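Local structure of cortical-lytic enzyme (Bacillus cereus, 4S3J) at residues V357-D362 with V382-A387; P293-P298 with F363-P368; F141-D146 with N197-N202. The protein hydrolyses partially degraded spore-cortex peptidoglycan as an N-acetylglucosaminidase during germination, recognising the muramic acid delta-lactam found in spore peptidoglycan. All coordinates share one frame; numbering follows the deposited sequence.

Contact 1. Residues V357-D362 with V382-A387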
loop_
_atom_site.group_PDB
_atom_site.type_symbol
_atom_site.label_atom_id
_atom_site.label_comp_id
_atom_site.label_asym_id
_atom_site.label_seq_id
_atom_site.Cartn_x
_atom_site.Cartn_y
_atom_site.Cartn_z
ATOM N N VAL A 357 8.167 -5.090 25.268
ATOM C CA VAL A 357 7.169 -6.097 24.987
ATOM C C VAL A 357 7.450 -6.729 23.617
ATOM O O VAL A 357 8.059 -6.092 22.746
ATOM C CB VAL A 357 5.749 -5.480 25.033
ATOM C CG1 VAL A 357 5.439 -4.990 26.451
ATOM C CG2 VAL A 357 5.621 -4.366 24.026
ATOM N N PRO A 358 7.060 -7.996 23.447
ATOM C CA PRO A 358 7.210 -8.679 22.164
ATOM C C PRO A 358 6.108 -8.295 21.193
ATOM O O PRO A 358 5.031 -7.806 21.613
ATOM C CB PRO A 358 7.097 -10.158 22.530
ATOM C CG PRO A 358 6.193 -10.169 23.718
ATOM C CD PRO A 358 6.509 -8.902 24.482
ATOM N N ILE A 359 6.395 -8.489 19.912
ATOM C CA ILE A 359 5.407 -8.279 18.860
ATOM C C ILE A 359 4.692 -9.599 18.617
ATOM O O ILE A 359 5.329 -10.639 18.423
ATOM C CB ILE A 359 6.071 -7.779 17.572
ATOM C CG1 ILE A 359 6.686 -6.387 17.785
ATOM C CG2 ILE A 359 5.068 -7.742 16.423
ATOM C CD1 ILE A 359 7.742 -6.029 16.816
ATOM N N ARG A 360 3.368 -9.571 18.680
ATOM C CA ARG A 360 2.528 -10.721 18.418
ATOM C C ARG A 360 1.972 -10.644 17.002
ATOM O O ARG A 360 2.018 -9.591 16.372
ATOM C CB ARG A 360 1.390 -10.782 19.422
ATOM C CG ARG A 360 1.853 -11.152 20.830
ATOM C CD ARG A 360 1.282 -10.237 21.850
ATOM N NE ARG A 360 -0.169 -10.316 21.910
ATOM C CZ ARG A 360 -0.956 -9.334 22.353
ATOM N NH1 ARG A 360 -2.272 -9.503 22.359
ATOM N NH2 ARG A 360 -0.439 -8.178 22.773
ATOM N N TYR A 361 1.455 -11.763 16.503
ATOM C CA TYR A 361 0.913 -11.815 15.140
ATOM C C TYR A 361 -0.451 -12.495 15.100
ATOM O O TYR A 361 -0.623 -13.601 15.577
ATOM C CB TYR A 361 1.878 -12.546 14.218
ATOM C CG TYR A 361 1.589 -12.313 12.757
ATOM C CD1 TYR A 361 2.037 -11.165 12.116
ATOM C CD2 TYR A 361 0.830 -13.224 12.025
ATOM C CE1 TYR A 361 1.770 -10.946 10.777
ATOM C CE2 TYR A 361 0.545 -13.007 10.677
ATOM C CZ TYR A 361 1.018 -11.873 10.059
ATOM O OH TYR A 361 0.740 -11.630 8.726
ATOM N N ASP A 362 -1.425 -11.780 14.558
ATOM C CA ASP A 362 -2.787 -12.288 14.397
ATOM C C ASP A 362 -2.879 -12.999 13.046
ATOM O O ASP A 362 -2.819 -12.354 12.004
ATOM C CB ASP A 362 -3.784 -11.119 14.512
ATOM C CG ASP A 362 -5.244 -11.550 14.390
ATOM O OD1 ASP A 362 -5.562 -12.488 13.657
ATOM O OD2 ASP A 362 -6.103 -10.930 15.046
ATOM N N VAL A 382 -1.127 -1.302 19.771
ATOM C CA VAL A 382 -0.594 -0.959 18.474
ATOM C C VAL A 382 -0.875 -2.045 17.454
ATOM O O VAL A 382 -0.603 -3.213 17.716
ATOM C CB VAL A 382 0.929 -0.738 18.548
ATOM C CG1 VAL A 382 1.477 -0.373 17.189
ATOM C CG2 VAL A 382 1.282 0.319 19.584
ATOM N N TRP A 383 -1.433 -1.661 16.301
ATOM C CA TRP A 383 -1.568 -2.546 15.134
ATOM C C TRP A 383 -0.784 -1.895 14.000
ATOM O O TRP A 383 -0.844 -0.681 13.853
ATOM C CB TRP A 383 -3.039 -2.747 14.743
ATOM C CG TRP A 383 -3.776 -3.591 15.722
ATOM C CD1 TRP A 383 -4.352 -3.185 16.891
ATOM C CD2 TRP A 383 -3.994 -5.002 15.633
ATOM N NE1 TRP A 383 -4.922 -4.259 17.537
ATOM C CE2 TRP A 383 -4.732 -5.386 16.783
ATOM C CE3 TRP A 383 -3.653 -5.977 14.690
ATOM C CZ2 TRP A 383 -5.086 -6.713 17.029
ATOM C CZ3 TRP A 383 -4.038 -7.283 14.922
ATOM C CH2 TRP A 383 -4.746 -7.640 16.077
ATOM N N PHE A 384 -0.016 -2.675 13.240
ATOM C CA PHE A 384 0.827 -2.067 12.220
ATOM C C PHE A 384 1.081 -3.036 11.062
ATOM O O PHE A 384 0.342 -4.012 10.910
ATOM C CB PHE A 384 2.126 -1.514 12.865
ATOM C CG PHE A 384 3.088 -2.536 13.375
ATOM C CD1 PHE A 384 2.841 -3.249 14.556
ATOM C CD2 PHE A 384 4.287 -2.732 12.714
ATOM C CE1 PHE A 384 3.774 -4.206 15.011
ATOM C CE2 PHE A 384 5.209 -3.694 13.161
ATOM C CZ PHE A 384 4.968 -4.395 14.324
ATOM N N GLU A 385 2.057 -2.720 10.213
ATOM C CA GLU A 385 2.373 -3.534 9.044
ATOM C C GLU A 385 3.811 -4.005 9.145
ATOM O O GLU A 385 4.688 -3.220 9.530
ATOM C CB GLU A 385 2.190 -2.735 7.763
ATOM C CG GLU A 385 0.784 -2.191 7.513
ATOM C CD GLU A 385 -0.209 -3.291 7.160
ATOM O OE1 GLU A 385 0.201 -4.314 6.553
ATOM O OE2 GLU A 385 -1.393 -3.146 7.519
ATOM N N ASP A 386 4.082 -5.267 8.783
ATOM C CA ASP A 386 5.468 -5.734 8.719
ATOM C C ASP A 386 5.656 -6.711 7.560
ATOM O O ASP A 386 4.740 -6.919 6.755
ATOM C CB ASP A 386 5.952 -6.362 10.049
ATOM C CG ASP A 386 5.333 -7.730 10.369
ATOM O OD1 ASP A 386 4.648 -8.347 9.526
ATOM O OD2 ASP A 386 5.581 -8.213 11.509
ATOM N N ALA A 387 6.853 -7.301 7.463
ATOM C CA ALA A 387 7.178 -8.122 6.304
ATOM C C ALA A 387 6.227 -9.314 6.128
ATOM O O ALA A 387 5.920 -9.716 4.988
ATOM C CB ALA A 387 8.625 -8.603 6.390
#
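D362 lies against the benzo edge of the W383 indole. Its CB sits in the ring plane beside CZ3 and CH2, and D362 OD2 is 3.7 Å from W383 CH2. The carboxylate is turned 55° from the indole. CG of D362 is anti to the backbone N (chi1 -179°), which carries the acid out along that edge. I359 meets F384 in the same edgewise manner. The methyl I359 CG2 is 4.0 Å from F384 CZ, near the phenyl plane. Beside them Y361 CE1 is 4.1 Å from D386 OD1, with ring and carboxylate only 6° from parallel.

The polar ends are held by other residues. D362 OD1 accepts from the backbone N of A365, W383 NE1 bonds to E381, and Y361 OH bonds to Q366. D386 is the N-cap of helix 387-400 and forms a salt bridge with R388. Strand 367-373 lies between strands 360-362 and 379-383 in the antiparallel hairpins of this glycosyl hydrolase family 18 domain. V349 and A352 of helix 345-354 also pack on I359. With no hydrogen bond between the segments, the contact is mainly van der Waals, perhaps with a weak electrostatic pull of the indole edge on D362; outside bonds fix the acids.

Contact 2. Residues P293-P298 with F363-P368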
loop_
_atom_site.group_PDB
_atom_site.type_symbol
_atom_site.label_atom_id
_atom_site.label_comp_id
_atom_site.label_asym_id
_atom_site.label_seq_id
_atom_site.Cartn_x
_atom_site.Cartn_y
_atom_site.Cartn_z
ATOM N N PRO A 293 -9.023 0.056 18.641
ATOM C CA PRO A 293 -7.869 -0.648 18.066
ATOM C C PRO A 293 -8.228 -1.973 17.404
ATOM O O PRO A 293 -8.986 -2.789 17.950
ATOM C CB PRO A 293 -6.956 -0.864 19.268
ATOM C CG PRO A 293 -7.870 -0.777 20.473
ATOM C CD PRO A 293 -8.932 0.192 20.101
ATOM N N MET A 294 -7.661 -2.169 16.217
ATOM C CA MET A 294 -7.798 -3.405 15.451
ATOM C C MET A 294 -6.934 -3.277 14.187
ATOM O O MET A 294 -6.449 -2.185 13.872
ATOM C CB MET A 294 -9.258 -3.683 15.075
ATOM C CG MET A 294 -9.818 -2.661 14.158
ATOM S SD MET A 294 -11.578 -2.958 13.781
ATOM C CE MET A 294 -12.302 -2.742 15.405
ATOM N N ALA A 295 -6.747 -4.388 13.474
ATOM C CA ALA A 295 -5.945 -4.363 12.250
ATOM C C ALA A 295 -6.471 -3.303 11.265
ATOM O O ALA A 295 -7.681 -3.192 11.059
ATOM C CB ALA A 295 -5.937 -5.700 11.599
ATOM N N ILE A 296 -5.555 -2.588 10.624
ATOM C CA ILE A 296 -5.926 -1.516 9.695
ATOM C C ILE A 296 -6.504 -2.091 8.392
ATOM O O ILE A 296 -7.466 -1.544 7.845
ATOM C CB ILE A 296 -4.712 -0.578 9.381
ATOM C CG1 ILE A 296 -4.374 0.342 10.567
ATOM C CG2 ILE A 296 -5.007 0.354 8.213
ATOM C CD1 ILE A 296 -3.831 -0.322 11.733
ATOM N N SER A 297 -5.917 -3.168 7.883
ATOM C CA SER A 297 -6.364 -3.770 6.627
ATOM C C SER A 297 -6.393 -5.304 6.714
ATOM O O SER A 297 -5.591 -6.008 6.070
ATOM C CB SER A 297 -5.466 -3.293 5.484
ATOM O OG SER A 297 -4.097 -3.558 5.745
ATOM N N PRO A 298 -7.304 -5.853 7.542
ATOM C CA PRO A 298 -7.391 -7.304 7.756
ATOM C C PRO A 298 -7.604 -8.033 6.427
ATOM O O PRO A 298 -8.384 -7.554 5.612
ATOM C CB PRO A 298 -8.597 -7.447 8.686
ATOM C CG PRO A 298 -9.404 -6.220 8.434
ATOM C CD PRO A 298 -8.404 -5.134 8.206
ATOM N N PHE A 363 -2.989 -14.328 13.063
ATOM C CA PHE A 363 -2.977 -15.107 11.819
ATOM C C PHE A 363 -4.302 -15.060 11.051
ATOM O O PHE A 363 -4.348 -15.447 9.880
ATOM C CB PHE A 363 -2.601 -16.558 12.133
ATOM C CG PHE A 363 -1.148 -16.726 12.476
ATOM C CD1 PHE A 363 -0.703 -16.559 13.778
ATOM C CD2 PHE A 363 -0.214 -17.003 11.493
ATOM C CE1 PHE A 363 0.630 -16.678 14.086
ATOM C CE2 PHE A 363 1.121 -17.120 11.802
ATOM C CZ PHE A 363 1.545 -16.962 13.086
ATOM N N THR A 364 -5.372 -14.599 11.692
ATOM C CA THR A 364 -6.652 -14.408 11.008
ATOM C C THR A 364 -6.671 -13.081 10.247
ATOM O O THR A 364 -6.973 -13.049 9.052
ATOM C CB THR A 364 -7.821 -14.496 12.006
ATOM O OG1 THR A 364 -7.801 -15.800 12.600
ATOM C CG2 THR A 364 -9.168 -14.288 11.315
ATOM N N ALA A 365 -6.360 -11.984 10.928
ATOM C CA ALA A 365 -6.233 -10.700 10.267
ATOM C C ALA A 365 -5.013 -10.621 9.364
ATOM O O ALA A 365 -5.005 -9.829 8.421
ATOM C CB ALA A 365 -6.168 -9.581 11.308
ATOM N N GLN A 366 -3.993 -11.427 9.668
ATOM C CA GLN A 366 -2.638 -11.320 9.108
ATOM C C GLN A 366 -2.079 -9.926 9.382
ATOM O O GLN A 366 -1.996 -9.083 8.492
ATOM C CB GLN A 366 -2.610 -11.666 7.601
ATOM C CG GLN A 366 -2.836 -13.164 7.301
ATOM C CD GLN A 366 -1.635 -14.027 7.642
ATOM O OE1 GLN A 366 -0.494 -13.670 7.345
ATOM N NE2 GLN A 366 -1.889 -15.179 8.246
ATOM N N ALA A 367 -1.748 -9.685 10.655
ATOM C CA ALA A 367 -1.201 -8.406 11.087
ATOM C C ALA A 367 -0.487 -8.504 12.431
ATOM O O ALA A 367 -0.934 -9.246 13.325
ATOM C CB ALA A 367 -2.289 -7.377 11.185
ATOM N N PRO A 368 0.620 -7.763 12.571
ATOM C CA PRO A 368 1.335 -7.700 13.849
ATOM C C PRO A 368 0.711 -6.687 14.792
ATOM O O PRO A 368 0.115 -5.699 14.352
ATOM C CB PRO A 368 2.733 -7.263 13.437
ATOM C CG PRO A 368 2.474 -6.369 12.238
ATOM C CD PRO A 368 1.336 -7.026 11.505
HETATM O O HOH W 1 -3.566 -7.038 7.685
#
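A295, A365 and A367 meet through bare methyl groups, in a contact where the backbones come unusually near each other. The CA atoms of P298 and A365 are only 4.4 Å apart. P298 CA points its hydrogen at A365 O in a CA-H...O contact of 3.5 Å, with an angle of 140° at the hydrogen. A295 CB rests against two methyls of the other segment, 3.9 Å from A365 CB and 4.0 Å from A367 CB, so the three form a triangle. The ring carbon P298 CB touches A365 CB from another direction, at 4.2 Å.

Residues 293-298 form the end of the loop that follows barrel strand 278-281, and P298 is the N-cap of helix 299-312. Residues 363-368 make the turn from strand 360-362 into strand 367-373. Opposite D362 the strand carries an extra residue, Q366 beside A367, which makes a G1 beta bulge, and Q366 takes the positive phi of that motif (57°). W383 of the next strand packs on both A295 and A367.

Water 1 bridges the two backbones. It lies 2.8 Å from S297 O and 2.7 Å from Q366 O and can donate to each, although it has more acceptors in reach than protons. The Q366 side chain folds back over its own turn. Its NE2 donates to F363 O at 3.0 Å, tilted 26° from the carbonyl plane, while OE1 bonds to S392 of helix 387-400.

Contact 3. Residues F141-D146 with N197-N202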
loop_
_atom_site.group_PDB
_atom_site.type_symbol
_atom_site.label_atom_id
_atom_site.label_comp_id
_atom_site.label_asym_id
_atom_site.label_seq_id
_atom_site.Cartn_x
_atom_site.Cartn_y
_atom_site.Cartn_z
ATOM N N PHE A 141 -3.825 18.226 -6.486
ATOM C CA PHE A 141 -4.376 19.437 -7.103
ATOM C C PHE A 141 -5.838 19.525 -6.702
ATOM O O PHE A 141 -6.588 18.578 -6.937
ATOM C CB PHE A 141 -4.285 19.375 -8.620
ATOM C CG PHE A 141 -2.896 19.511 -9.176
ATOM C CD1 PHE A 141 -1.958 18.494 -8.995
ATOM C CD2 PHE A 141 -2.533 20.626 -9.916
ATOM C CE1 PHE A 141 -0.695 18.609 -9.522
ATOM C CE2 PHE A 141 -1.253 20.736 -10.450
ATOM C CZ PHE A 141 -0.340 19.724 -10.253
ATOM N N GLU A 142 -6.259 20.644 -6.118
ATOM C CA GLU A 142 -7.639 20.797 -5.680
ATOM C C GLU A 142 -8.450 21.510 -6.757
ATOM O O GLU A 142 -8.062 22.577 -7.212
ATOM C CB GLU A 142 -7.700 21.560 -4.350
ATOM C CG GLU A 142 -6.924 20.800 -3.255
ATOM C CD GLU A 142 -6.917 21.452 -1.880
ATOM O OE1 GLU A 142 -7.382 22.598 -1.735
ATOM O OE2 GLU A 142 -6.424 20.794 -0.933
ATOM N N ALA A 143 -9.551 20.890 -7.167
ATOM C CA ALA A 143 -10.466 21.465 -8.145
ATOM C C ALA A 143 -11.141 22.680 -7.544
ATOM O O ALA A 143 -11.435 22.695 -6.351
ATOM C CB ALA A 143 -11.491 20.440 -8.552
ATOM N N LYS A 144 -11.418 23.675 -8.387
ATOM C CA LYS A 144 -12.069 24.927 -7.973
ATOM C C LYS A 144 -13.342 25.128 -8.765
ATOM O O LYS A 144 -13.500 24.565 -9.839
ATOM C CB LYS A 144 -11.102 26.104 -8.151
ATOM C CG LYS A 144 -9.964 26.049 -7.146
ATOM C CD LYS A 144 -8.752 26.887 -7.528
ATOM C CE LYS A 144 -9.037 28.349 -7.799
ATOM N NZ LYS A 144 -7.826 28.967 -8.423
ATOM N N ARG A 145 -14.237 25.958 -8.229
ATOM C CA ARG A 145 -15.559 26.146 -8.810
ATOM C C ARG A 145 -15.543 26.898 -10.138
ATOM O O ARG A 145 -16.550 26.899 -10.855
ATOM C CB ARG A 145 -16.448 26.872 -7.806
ATOM C CG ARG A 145 -16.880 25.984 -6.652
ATOM C CD ARG A 145 -17.662 26.763 -5.601
ATOM N NE ARG A 145 -17.877 25.943 -4.407
ATOM C CZ ARG A 145 -19.001 25.898 -3.702
ATOM N NH1 ARG A 145 -20.047 26.677 -4.023
ATOM N NH2 ARG A 145 -19.076 25.091 -2.651
ATOM N N ASP A 146 -14.420 27.536 -10.471
ATOM C CA ASP A 146 -14.266 28.182 -11.779
ATOM C C ASP A 146 -13.563 27.277 -12.791
ATOM O O ASP A 146 -13.250 27.707 -13.893
ATOM C CB ASP A 146 -13.519 29.511 -11.627
ATOM C CG ASP A 146 -12.105 29.356 -11.114
ATOM O OD1 ASP A 146 -11.701 28.232 -10.769
ATOM O OD2 ASP A 146 -11.404 30.387 -11.018
ATOM N N ASN A 197 -16.150 22.060 -19.210
ATOM C CA ASN A 197 -15.332 22.106 -20.417
ATOM C C ASN A 197 -14.014 22.835 -20.167
ATOM O O ASN A 197 -12.947 22.387 -20.599
ATOM C CB ASN A 197 -16.106 22.794 -21.548
ATOM C CG ASN A 197 -15.288 22.927 -22.814
ATOM O OD1 ASN A 197 -14.876 21.933 -23.404
ATOM N ND2 ASN A 197 -15.032 24.166 -23.227
ATOM N N LYS A 198 -14.094 23.936 -19.428
ATOM C CA LYS A 198 -12.913 24.701 -19.036
ATOM C C LYS A 198 -12.012 23.872 -18.129
ATOM O O LYS A 198 -10.792 23.882 -18.261
ATOM C CB LYS A 198 -13.322 25.981 -18.308
ATOM C CG LYS A 198 -12.151 26.819 -17.796
ATOM C CD LYS A 198 -12.609 28.171 -17.245
ATOM C CE LYS A 198 -11.457 28.900 -16.549
ATOM N NZ LYS A 198 -11.923 29.964 -15.601
ATOM N N PHE A 199 -12.647 23.152 -17.215
ATOM C CA PHE A 199 -11.952 22.276 -16.266
ATOM C C PHE A 199 -11.121 21.233 -16.999
ATOM O O PHE A 199 -9.923 21.064 -16.712
ATOM C CB PHE A 199 -12.994 21.622 -15.340
ATOM C CG PHE A 199 -12.420 20.832 -14.175
ATOM C CD1 PHE A 199 -11.479 21.395 -13.324
ATOM C CD2 PHE A 199 -12.889 19.570 -13.902
ATOM C CE1 PHE A 199 -10.982 20.686 -12.244
ATOM C CE2 PHE A 199 -12.397 18.848 -12.816
ATOM C CZ PHE A 199 -11.451 19.430 -11.980
ATOM N N ILE A 200 -11.740 20.526 -17.937
ATOM C CA ILE A 200 -11.031 19.470 -18.657
ATOM C C ILE A 200 -9.894 20.080 -19.477
ATOM O O ILE A 200 -8.807 19.530 -19.551
ATOM C CB ILE A 200 -11.985 18.663 -19.569
ATOM C CG1 ILE A 200 -13.013 17.933 -18.708
ATOM C CG2 ILE A 200 -11.209 17.675 -20.429
ATOM C CD1 ILE A 200 -14.098 17.242 -19.474
ATOM N N THR A 201 -10.141 21.235 -20.085
ATOM C CA THR A 201 -9.091 21.927 -20.820
ATOM C C THR A 201 -7.899 22.241 -19.918
ATOM O O THR A 201 -6.751 21.999 -20.297
ATOM C CB THR A 201 -9.637 23.230 -21.450
ATOM O OG1 THR A 201 -10.585 22.887 -22.466
ATOM C CG2 THR A 201 -8.533 24.046 -22.081
ATOM N N ASN A 202 -8.163 22.747 -18.717
ATOM C CA ASN A 202 -7.086 23.102 -17.787
ATOM C C ASN A 202 -6.327 21.879 -17.277
ATOM O O ASN A 202 -5.113 21.935 -17.055
ATOM C CB ASN A 202 -7.624 23.894 -16.590
ATOM C CG ASN A 202 -7.963 25.323 -16.949
ATOM O OD1 ASN A 202 -7.314 25.927 -17.805
ATOM N ND2 ASN A 202 -8.988 25.873 -16.303
HETATM O O HOH W 2 -10.776 32.088 -13.710
#
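A143 and F199 form the tight side of this contact, and K198 and D146 form the wet side. It joins the end of strand 135-143 to helix 193-210 in the TIM barrel of a family 18 glycosyl hydrolase. The strand belongs to the barrel wall and the helix to the outer layer.

On the buried side the methyl A143 CB presses on the far end of the phenyl ring, 3.6 Å from F199 CZ and 3.7 Å from CE1. The methyl approaches the ring obliquely. With chi1 at -172°, the F199 ring leaves the helix on the side away from its own N and reaches toward the strand. I189 of helix 183-191 packs on both A143 and F199, and I173 of strand 168-177 also touches the ring. The pair is thus enclosed by apolar groups. The A143 side chain is about 12 Å from that of E220, the probable proton donor, so the contact is not part of the catalytic centre itself.

The other side is exposed and held by polar groups. K198 reaches out with an extended chain, and its CD and CE run alongside the D146 carbonyl, each 3.4 Å from D146 O. The D146 carboxylate does not pair directly with the lysine: D146 OD2 is 4.6 Å from K198 NZ. OD1 bonds to T148 instead. Water 2 fills the bridging role, donating to D146 OD2 and accepting from K198 NZ. The same ammonium donates to D146 O at 3.1 Å, with a C=O...N angle of 149°.

Overall arrangement
From the N terminus, two LysM domains precede the family 18 domain that holds all three contacts. Contact 3 closes first, linking strand 135-143 to helix 193-210 across 50 intervening residues. Contact 2 opens next, at 293-298, and closes at 363-368. Contact 1 opens at 357-362, before contact 2 closes, and ends at 382-387. Contacts 1 and 2 therefore cross. Their centres are about 9 Å apart, and they touch through D362 N and A367 O. Together they tie the loop before helix 299-312 to strands 360-362, 367-373 and 379-383. Contact 3 lies on the opposite side of the chain's centre, its centre about 40 Å from that of contact 2 and about 44 Å from that of contact 1.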